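Local structure of 3-oxosteroid 1-dehydrogenase (Sterolibacterium denitrificans, 7P18) at residues A[114-120]-A[461-467]; A[338-342]-A[359-363]. The protein probably catalyses the FAD-dependent 1,2-dehydrogenation of 3-oxosteroids, yielding 3-oxo-Delta(1)-steroids while an electron acceptor is reduced. One frame throughout, in Å; residues are numbered along the deposited sequence.

In the fold
Both contacts border the androsta-1,4-diene-3,17-dione site, and their centres lie about 11 Å apart on the same side of the chain's centre. Interaction 2 is nested along the chain inside the long loop that interaction 1 closes. Two polar links join them: D464 O to N342 ND2 at 2.8 Å and Y118 OH to Y363 OH at 2.9 Å, each probably a hydrogen bond. Packing fills in between, F463 CE2 lying 3.4 Å from A360 O and Y467 CB 3.4 Å from A339 O. Interaction 1 brings Y115 to the steroid, interaction 2 F338 and Y363; Y536 OH and G540 N are also hydrogen-bonded to the ligand.

Interaction 1 (A[114-120]-A[461-467]); sequences RYPDYYQ and NVFDRYY. With ANB (androsta-1,4-diene-3,17-dione), chain D; PEG (di(hydroxyethyl)ether), chain F.
F463 and Y466, on one side of the short helix 462-466, carry most of this contact, with Y115 the main partner in loop 114-120, which is extended at Y115 to D117 and turns at Y118. P116 CA lies 5.3 Å from F463 CA, Q120 CA 7.0 Å from N461 CA, Y115 CA 7.1 Å from Y466 CA. With chi1 t, F463 puts its ring beside Y118, F463 CE1 to Y118 CE1 being 3.3 Å, planes at 48°. Y466, also t, offers one face to CH-pi contacts from Y115 CA and P116 CD, 4.1 and 4.2 Å from the ring centroid. Y115, Y466 and Y467 form an aromatic cluster, from which Y115 (chi1 -153°, t) reaches the steroid pocket, its OH 3.4 Å from ligand C19. The Y115 and Y466 rings meet obliquely: centroids 4.7 Å apart, planes at 31°, Y115 CG to Y466 CE2 3.7 Å. Y467 turns its edge to the Y115 face, offset, planes at 88°, and Y467 OH donates to Y115 OH at 2.9 Å. N461 is the N-cap, OD1 accepting from D464 N at 3.1 Å. A water held by Y118 O (3.0 Å) and Q120 N (2.9 Å) also reaches N461 OD1 across the contact, weakly, at 3.1 Å.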
loop_
_atom_site.group_PDB
_atom_site.type_symbol
_atom_site.label_atom_id
_atom_site.label_comp_id
_atom_site.label_asym_id
_atom_site.label_seq_id
_atom_site.Cartn_x
_atom_site.Cartn_y
_atom_site.Cartn_z
ATOM N N ARG A 114 11.079 -6.101 14.050
ATOM C CA ARG A 114 11.775 -7.179 13.286
ATOM C C ARG A 114 11.582 -7.031 11.773
ATOM O O ARG A 114 12.053 -7.923 11.021
ATOM C CB ARG A 114 11.258 -8.544 13.756
ATOM C CG ARG A 114 11.494 -8.828 15.230
ATOM C CD ARG A 114 10.668 -10.031 15.678
ATOM N NE ARG A 114 11.043 -11.206 14.908
ATOM C CZ ARG A 114 10.286 -12.277 14.728
ATOM N NH1 ARG A 114 9.099 -12.380 15.311
ATOM N NH2 ARG A 114 10.750 -13.262 13.977
ATOM N N TYR A 115 10.892 -5.992 11.319
ATOM C CA TYR A 115 10.490 -5.860 9.893
ATOM C C TYR A 115 11.647 -5.189 9.163
ATOM O O TYR A 115 11.823 -3.996 9.296
ATOM C CB TYR A 115 9.223 -5.033 9.771
ATOM C CG TYR A 115 8.385 -5.329 8.556
ATOM C CD1 TYR A 115 8.939 -5.690 7.327
ATOM C CD2 TYR A 115 7.017 -5.225 8.656
ATOM C CE1 TYR A 115 8.123 -5.981 6.233
ATOM C CE2 TYR A 115 6.192 -5.532 7.582
ATOM C CZ TYR A 115 6.745 -5.884 6.371
ATOM O OH TYR A 115 5.852 -6.171 5.373
ATOM N N PRO A 116 12.472 -5.917 8.387
ATOM C CA PRO A 116 13.642 -5.323 7.759
ATOM C C PRO A 116 13.301 -4.363 6.625
ATOM O O PRO A 116 12.274 -4.541 5.968
ATOM C CB PRO A 116 14.414 -6.515 7.171
ATOM C CG PRO A 116 13.764 -7.707 7.825
ATOM C CD PRO A 116 12.332 -7.321 8.027
ATOM N N ASP A 117 14.163 -3.353 6.441
ATOM C CA ASP A 117 14.133 -2.515 5.214
ATOM C C ASP A 117 14.201 -3.431 3.975
ATOM O O ASP A 117 14.799 -4.520 4.026
ATOM C CB ASP A 117 15.267 -1.509 5.222
ATOM C CG ASP A 117 15.089 -0.399 6.243
ATOM O OD1 ASP A 117 13.955 -0.237 6.770
ATOM O OD2 ASP A 117 16.082 0.288 6.485
ATOM N N TYR A 118 13.629 -2.996 2.855
ATOM C CA TYR A 118 13.483 -3.889 1.668
ATOM C C TYR A 118 14.789 -4.123 0.925
ATOM O O TYR A 118 14.840 -5.047 0.125
ATOM C CB TYR A 118 12.373 -3.337 0.770
ATOM C CG TYR A 118 10.973 -3.601 1.279
ATOM C CD1 TYR A 118 10.700 -4.077 2.560
ATOM C CD2 TYR A 118 9.892 -3.347 0.457
ATOM C CE1 TYR A 118 9.403 -4.278 3.005
ATOM C CE2 TYR A 118 8.592 -3.561 0.876
ATOM C CZ TYR A 118 8.341 -4.053 2.143
ATOM O OH TYR A 118 7.033 -4.226 2.518
ATOM N N TYR A 119 15.783 -3.238 1.032
ATOM C CA TYR A 119 17.010 -3.303 0.219
ATOM C C TYR A 119 18.209 -3.509 1.150
ATOM O O TYR A 119 18.939 -2.556 1.458
ATOM C CB TYR A 119 17.193 -2.043 -0.632
ATOM C CG TYR A 119 16.045 -1.668 -1.533
ATOM C CD1 TYR A 119 15.522 -2.545 -2.480
ATOM C CD2 TYR A 119 15.493 -0.406 -1.464
ATOM C CE1 TYR A 119 14.454 -2.168 -3.298
ATOM C CE2 TYR A 119 14.442 -0.021 -2.279
ATOM C CZ TYR A 119 13.958 -0.887 -3.238
ATOM O OH TYR A 119 12.930 -0.460 -4.028
ATOM N N GLN A 120 18.380 -4.731 1.658
ATOM C CA GLN A 120 19.415 -5.002 2.676
ATOM C C GLN A 120 20.805 -4.831 2.036
ATOM O O GLN A 120 21.774 -4.608 2.785
ATOM C CB GLN A 120 19.239 -6.404 3.251
ATOM C CG GLN A 120 18.029 -6.512 4.167
ATOM C CD GLN A 120 18.137 -5.664 5.406
ATOM O OE1 GLN A 120 19.116 -5.743 6.123
ATOM N NE2 GLN A 120 17.139 -4.803 5.635
ATOM N N ASN A 461 18.714 -13.131 2.170
ATOM C CA ASN A 461 18.860 -11.965 3.065
ATOM C C ASN A 461 17.719 -11.963 4.070
ATOM O O ASN A 461 16.762 -12.701 3.850
ATOM C CB ASN A 461 18.912 -10.674 2.246
ATOM C CG ASN A 461 17.591 -10.389 1.583
ATOM O OD1 ASN A 461 16.621 -9.996 2.243
ATOM N ND2 ASN A 461 17.532 -10.633 0.295
ATOM N N VAL A 462 17.798 -11.116 5.111
ATOM C CA VAL A 462 16.838 -11.128 6.255
ATOM C C VAL A 462 15.461 -10.632 5.820
ATOM O O VAL A 462 14.494 -11.027 6.451
ATOM C CB VAL A 462 17.363 -10.353 7.473
ATOM C CG1 VAL A 462 18.605 -11.038 8.007
ATOM C CG2 VAL A 462 17.599 -8.878 7.174
ATOM N N PHE A 463 15.354 -9.804 4.779
ATOM C CA PHE A 463 14.017 -9.373 4.307
ATOM C C PHE A 463 13.274 -10.602 3.777
ATOM O O PHE A 463 12.146 -10.889 4.233
ATOM C CB PHE A 463 14.073 -8.249 3.263
ATOM C CG PHE A 463 12.741 -8.088 2.601
ATOM C CD1 PHE A 463 11.671 -7.513 3.263
ATOM C CD2 PHE A 463 12.517 -8.663 1.367
ATOM C CE1 PHE A 463 10.422 -7.444 2.666
ATOM C CE2 PHE A 463 11.264 -8.604 0.784
ATOM C CZ PHE A 463 10.230 -7.981 1.423
ATOM N N ASP A 464 13.870 -11.318 2.835
ATOM C CA ASP A 464 13.260 -12.542 2.244
ATOM C C ASP A 464 12.820 -13.492 3.366
ATOM O O ASP A 464 11.665 -13.957 3.376
ATOM C CB ASP A 464 14.229 -13.298 1.345
ATOM C CG ASP A 464 14.573 -12.659 0.017
ATOM O OD1 ASP A 464 14.423 -11.446 -0.093
ATOM O OD2 ASP A 464 15.107 -13.381 -0.823
ATOM N N ARG A 465 13.694 -13.719 4.345
ATOM C CA ARG A 465 13.465 -14.749 5.396
ATOM C C ARG A 465 12.414 -14.289 6.402
ATOM O O ARG A 465 11.842 -15.148 7.056
ATOM C CB ARG A 465 14.781 -15.077 6.096
ATOM C CG ARG A 465 15.797 -15.721 5.169
ATOM C CD ARG A 465 16.965 -16.325 5.884
ATOM N NE ARG A 465 17.839 -15.397 6.573
ATOM C CZ ARG A 465 18.960 -14.867 6.074
ATOM N NH1 ARG A 465 19.334 -15.089 4.826
ATOM N NH2 ARG A 465 19.700 -14.076 6.834
ATOM N N TYR A 466 12.103 -12.995 6.490
ATOM C CA TYR A 466 11.093 -12.469 7.435
ATOM C C TYR A 466 9.752 -13.200 7.253
ATOM O O TYR A 466 9.061 -13.434 8.244
ATOM C CB TYR A 466 10.931 -10.959 7.272
ATOM C CG TYR A 466 9.995 -10.302 8.252
ATOM C CD1 TYR A 466 10.230 -10.306 9.619
ATOM C CD2 TYR A 466 8.863 -9.645 7.808
ATOM C CE1 TYR A 466 9.350 -9.698 10.508
ATOM C CE2 TYR A 466 7.977 -9.025 8.677
ATOM C CZ TYR A 466 8.221 -9.055 10.039
ATOM O OH TYR A 466 7.313 -8.396 10.815
ATOM N N TYR A 467 9.347 -13.472 6.014
ATOM C CA TYR A 467 8.060 -14.113 5.675
ATOM C C TYR A 467 8.286 -15.555 5.212
ATOM O O TYR A 467 7.360 -16.125 4.615
ATOM C CB TYR A 467 7.316 -13.245 4.655
ATOM C CG TYR A 467 6.625 -12.030 5.228
ATOM C CD1 TYR A 467 5.778 -12.092 6.326
ATOM C CD2 TYR A 467 6.780 -10.795 4.610
ATOM C CE1 TYR A 467 5.121 -10.967 6.817
ATOM C CE2 TYR A 467 6.128 -9.662 5.081
ATOM C CZ TYR A 467 5.334 -9.738 6.207
ATOM O OH TYR A 467 4.723 -8.595 6.605
HETATM C C1 ANB D . 1.916 -3.746 2.340
HETATM C C10 ANB D . 2.221 -4.463 3.620
HETATM C C11 ANB D . 0.069 -5.926 3.368
HETATM C C12 ANB D . -1.064 -6.699 4.060
HETATM C C13 ANB D . -0.534 -7.481 5.248
HETATM C C14 ANB D . 0.090 -6.475 6.224
HETATM C C15 ANB D . 0.273 -7.282 7.517
HETATM C C16 ANB D . -0.958 -8.205 7.552
HETATM C C17 ANB D . -1.548 -8.160 6.158
HETATM C C18 ANB D . 0.426 -8.619 4.826
HETATM C C19 ANB D . 3.224 -5.599 3.270
HETATM C C2 ANB D . 2.578 -2.671 1.908
HETATM C C3 ANB D . 3.462 -1.927 2.805
HETATM C C4 ANB D . 3.375 -2.330 4.203
HETATM C C5 ANB D . 2.882 -3.513 4.596
HETATM C C6 ANB D . 3.047 -3.984 6.014
HETATM C C7 ANB D . 1.803 -4.647 6.587
HETATM C C8 ANB D . 1.276 -5.715 5.638
HETATM C C9 ANB D . 0.916 -5.039 4.295
HETATM O O1 ANB D . 4.193 -1.009 2.411
HETATM O O2 ANB D . -2.625 -8.610 5.840
HETATM C C1 PEG F . 9.746 -7.814 18.911
HETATM O O1 PEG F . 11.007 -8.444 18.714
HETATM C C2 PEG F . 8.719 -8.264 17.902
HETATM O O2 PEG F . 7.899 -7.168 17.487
HETATM C C3 PEG F . 8.294 -6.570 16.243
HETATM C C4 PEG F . 7.984 -7.460 15.079
HETATM O O4 PEG F . 8.117 -6.823 13.811
HETATM O O HOH W 1 16.849 -7.159 0.986
#

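Interaction 2 (A[338-342]-A[359-363]); sequences FAERN and EASPY. With ANB (androsta-1,4-diene-3,17-dione), chain D.
Segment 359-363 runs in the opposite sense to loop 338-342, N342 facing A360 (CA to CA 4.4 Å) and F338 facing Y363 (CA to CA 6.5 Å); residues 340-342 make a 3-10 turn with N342 N bonded to A339 O at 3.3 Å. E359 contributes its carbonyl: R341 NH1 donates weakly to E359 O at 2.8 Å, while the carboxylate leads away to R355 and V348 N. At A360, N342 OD1 stands 3.5 Å from A360 CA, and a water lies 2.8 Å from N342 OD1 and 3.0 Å from A360 O; N342 ND2 bonds to D464 O. At S361 the chain becomes extended, and S361 O takes the better-aimed bond from R341 NH1, 3.0 Å at 163°. The m, t, m course of R341's first three chi angles thus carries one nitrogen to two carbonyls, while NE bonds to L337 O. Y363, chi1 an off-well 30°, presents its ring face to the edge of F338, chi1 m: centroids 5.2 Å apart, planes at 85°, F338 CD1 to Y363 CE1 3.9 Å. This T-shaped pair lines the steroid pocket: F338 CG is 3.6 Å from ligand C11, and Y363 OH, hydrogen-bonded to Y118 OH, 2.6 Å from C2. Y363 begins helix 363-377, whose F366 packs on R341 and S361; strand 320-326 meets F338, R341 and Y363, and helix 462-466 touches A360 and P362.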
loop_
_atom_site.group_PDB
_atom_site.type_symbol
_atom_site.label_atom_id
_atom_site.label_comp_id
_atom_site.label_asym_id
_atom_site.label_seq_id
_atom_site.Cartn_x
_atom_site.Cartn_y
_atom_site.Cartn_z
ATOM N N PHE A 338 1.373 -9.964 -0.834
ATOM C CA PHE A 338 2.436 -9.141 -0.194
ATOM C C PHE A 338 3.474 -10.031 0.474
ATOM O O PHE A 338 4.679 -9.763 0.255
ATOM C CB PHE A 338 1.856 -8.141 0.786
ATOM C CG PHE A 338 0.927 -7.145 0.144
ATOM C CD1 PHE A 338 1.424 -6.000 -0.449
ATOM C CD2 PHE A 338 -0.439 -7.367 0.109
ATOM C CE1 PHE A 338 0.577 -5.073 -1.030
ATOM C CE2 PHE A 338 -1.277 -6.452 -0.507
ATOM C CZ PHE A 338 -0.772 -5.306 -1.067
ATOM N N ALA A 339 3.036 -11.016 1.263
ATOM C CA ALA A 339 3.926 -11.787 2.170
ATOM C C ALA A 339 4.117 -13.242 1.723
ATOM O O ALA A 339 5.175 -13.825 2.021
ATOM C CB ALA A 339 3.312 -11.784 3.551
ATOM N N GLU A 340 3.071 -13.842 1.135
ATOM C CA GLU A 340 2.924 -15.327 1.062
ATOM C C GLU A 340 3.900 -15.913 0.037
ATOM O O GLU A 340 4.244 -17.114 0.152
ATOM C CB GLU A 340 1.493 -15.727 0.698
ATOM C CG GLU A 340 0.446 -15.127 1.599
ATOM C CD GLU A 340 -0.213 -13.885 1.015
ATOM O OE1 GLU A 340 0.531 -12.923 0.644
ATOM O OE2 GLU A 340 -1.458 -13.847 0.984
ATOM N N ARG A 341 4.370 -15.121 -0.933
ATOM C CA ARG A 341 5.336 -15.606 -1.947
ATOM C C ARG A 341 6.674 -16.024 -1.288
ATOM O O ARG A 341 7.411 -16.828 -1.892
ATOM C CB ARG A 341 5.625 -14.562 -3.030
ATOM C CG ARG A 341 4.402 -14.164 -3.857
ATOM C CD ARG A 341 4.695 -12.954 -4.739
ATOM N NE ARG A 341 4.622 -11.719 -3.967
ATOM C CZ ARG A 341 5.673 -10.995 -3.564
ATOM N NH1 ARG A 341 6.903 -11.344 -3.880
ATOM N NH2 ARG A 341 5.472 -9.876 -2.899
ATOM N N ASN A 342 6.992 -15.489 -0.126
ATOM C CA ASN A 342 8.284 -15.771 0.568
ATOM C C ASN A 342 8.257 -17.179 1.167
ATOM O O ASN A 342 9.351 -17.707 1.528
ATOM C CB ASN A 342 8.581 -14.778 1.682
ATOM C CG ASN A 342 8.822 -13.369 1.181
ATOM O OD1 ASN A 342 8.121 -12.921 0.280
ATOM N ND2 ASN A 342 9.715 -12.648 1.847
ATOM N N GLU A 359 11.118 -15.092 -5.937
ATOM C CA GLU A 359 9.689 -15.075 -5.539
ATOM C C GLU A 359 9.481 -14.217 -4.288
ATOM O O GLU A 359 8.395 -13.696 -4.124
ATOM C CB GLU A 359 9.126 -16.462 -5.246
ATOM C CG GLU A 359 8.958 -17.329 -6.487
ATOM C CD GLU A 359 10.192 -17.971 -7.070
ATOM O OE1 GLU A 359 11.282 -17.915 -6.417
ATOM O OE2 GLU A 359 10.078 -18.491 -8.189
ATOM N N ALA A 360 10.493 -14.107 -3.418
ATOM C CA ALA A 360 10.474 -13.253 -2.224
ATOM C C ALA A 360 10.816 -11.790 -2.556
ATOM O O ALA A 360 10.896 -11.016 -1.623
ATOM C CB ALA A 360 11.445 -13.795 -1.190
ATOM N N SER A 361 11.068 -11.420 -3.813
ATOM C CA SER A 361 11.345 -9.999 -4.179
ATOM C C SER A 361 10.304 -9.104 -3.494
ATOM O O SER A 361 9.119 -9.417 -3.465
ATOM C CB SER A 361 11.350 -9.792 -5.668
ATOM O OG SER A 361 11.352 -8.399 -5.993
ATOM N N PRO A 362 10.685 -7.903 -3.011
ATOM C CA PRO A 362 9.689 -6.878 -2.721
ATOM C C PRO A 362 8.730 -6.748 -3.917
ATOM O O PRO A 362 9.177 -6.910 -5.058
ATOM C CB PRO A 362 10.512 -5.592 -2.532
ATOM C CG PRO A 362 11.865 -6.128 -2.054
ATOM C CD PRO A 362 12.069 -7.418 -2.839
ATOM N N TYR A 363 7.458 -6.440 -3.624
ATOM C CA TYR A 363 6.365 -6.441 -4.641
ATOM C C TYR A 363 6.643 -5.422 -5.752
ATOM O O TYR A 363 6.290 -5.728 -6.923
ATOM C CB TYR A 363 4.993 -6.239 -4.016
ATOM C CG TYR A 363 4.958 -5.423 -2.749
ATOM C CD1 TYR A 363 5.325 -6.006 -1.547
ATOM C CD2 TYR A 363 4.525 -4.122 -2.731
ATOM C CE1 TYR A 363 5.275 -5.296 -0.358
ATOM C CE2 TYR A 363 4.485 -3.391 -1.540
ATOM C CZ TYR A 363 4.887 -3.970 -0.355
ATOM O OH TYR A 363 4.898 -3.282 0.845
HETATM C C1 ANB D . 1.916 -3.746 2.340
HETATM C C10 ANB D . 2.221 -4.463 3.620
HETATM C C11 ANB D . 0.069 -5.926 3.368
HETATM C C12 ANB D . -1.064 -6.699 4.060
HETATM C C13 ANB D . -0.534 -7.481 5.248
HETATM C C14 ANB D . 0.090 -6.475 6.224
HETATM C C15 ANB D . 0.273 -7.282 7.517
HETATM C C16 ANB D . -0.958 -8.205 7.552
HETATM C C17 ANB D . -1.548 -8.160 6.158
HETATM C C18 ANB D . 0.426 -8.619 4.826
HETATM C C19 ANB D . 3.224 -5.599 3.270
HETATM C C2 ANB D . 2.578 -2.671 1.908
HETATM C C3 ANB D . 3.462 -1.927 2.805
HETATM C C4 ANB D . 3.375 -2.330 4.203
HETATM C C5 ANB D . 2.882 -3.513 4.596
HETATM C C6 ANB D . 3.047 -3.984 6.014
HETATM C C7 ANB D . 1.803 -4.647 6.587
HETATM C C8 ANB D . 1.276 -5.715 5.638
HETATM C C9 ANB D . 0.916 -5.039 4.295
HETATM O O1 ANB D . 4.193 -1.009 2.411
HETATM O O2 ANB D . -2.625 -8.610 5.840
HETATM O O HOH W 2 8.229 -10.205 -0.482
#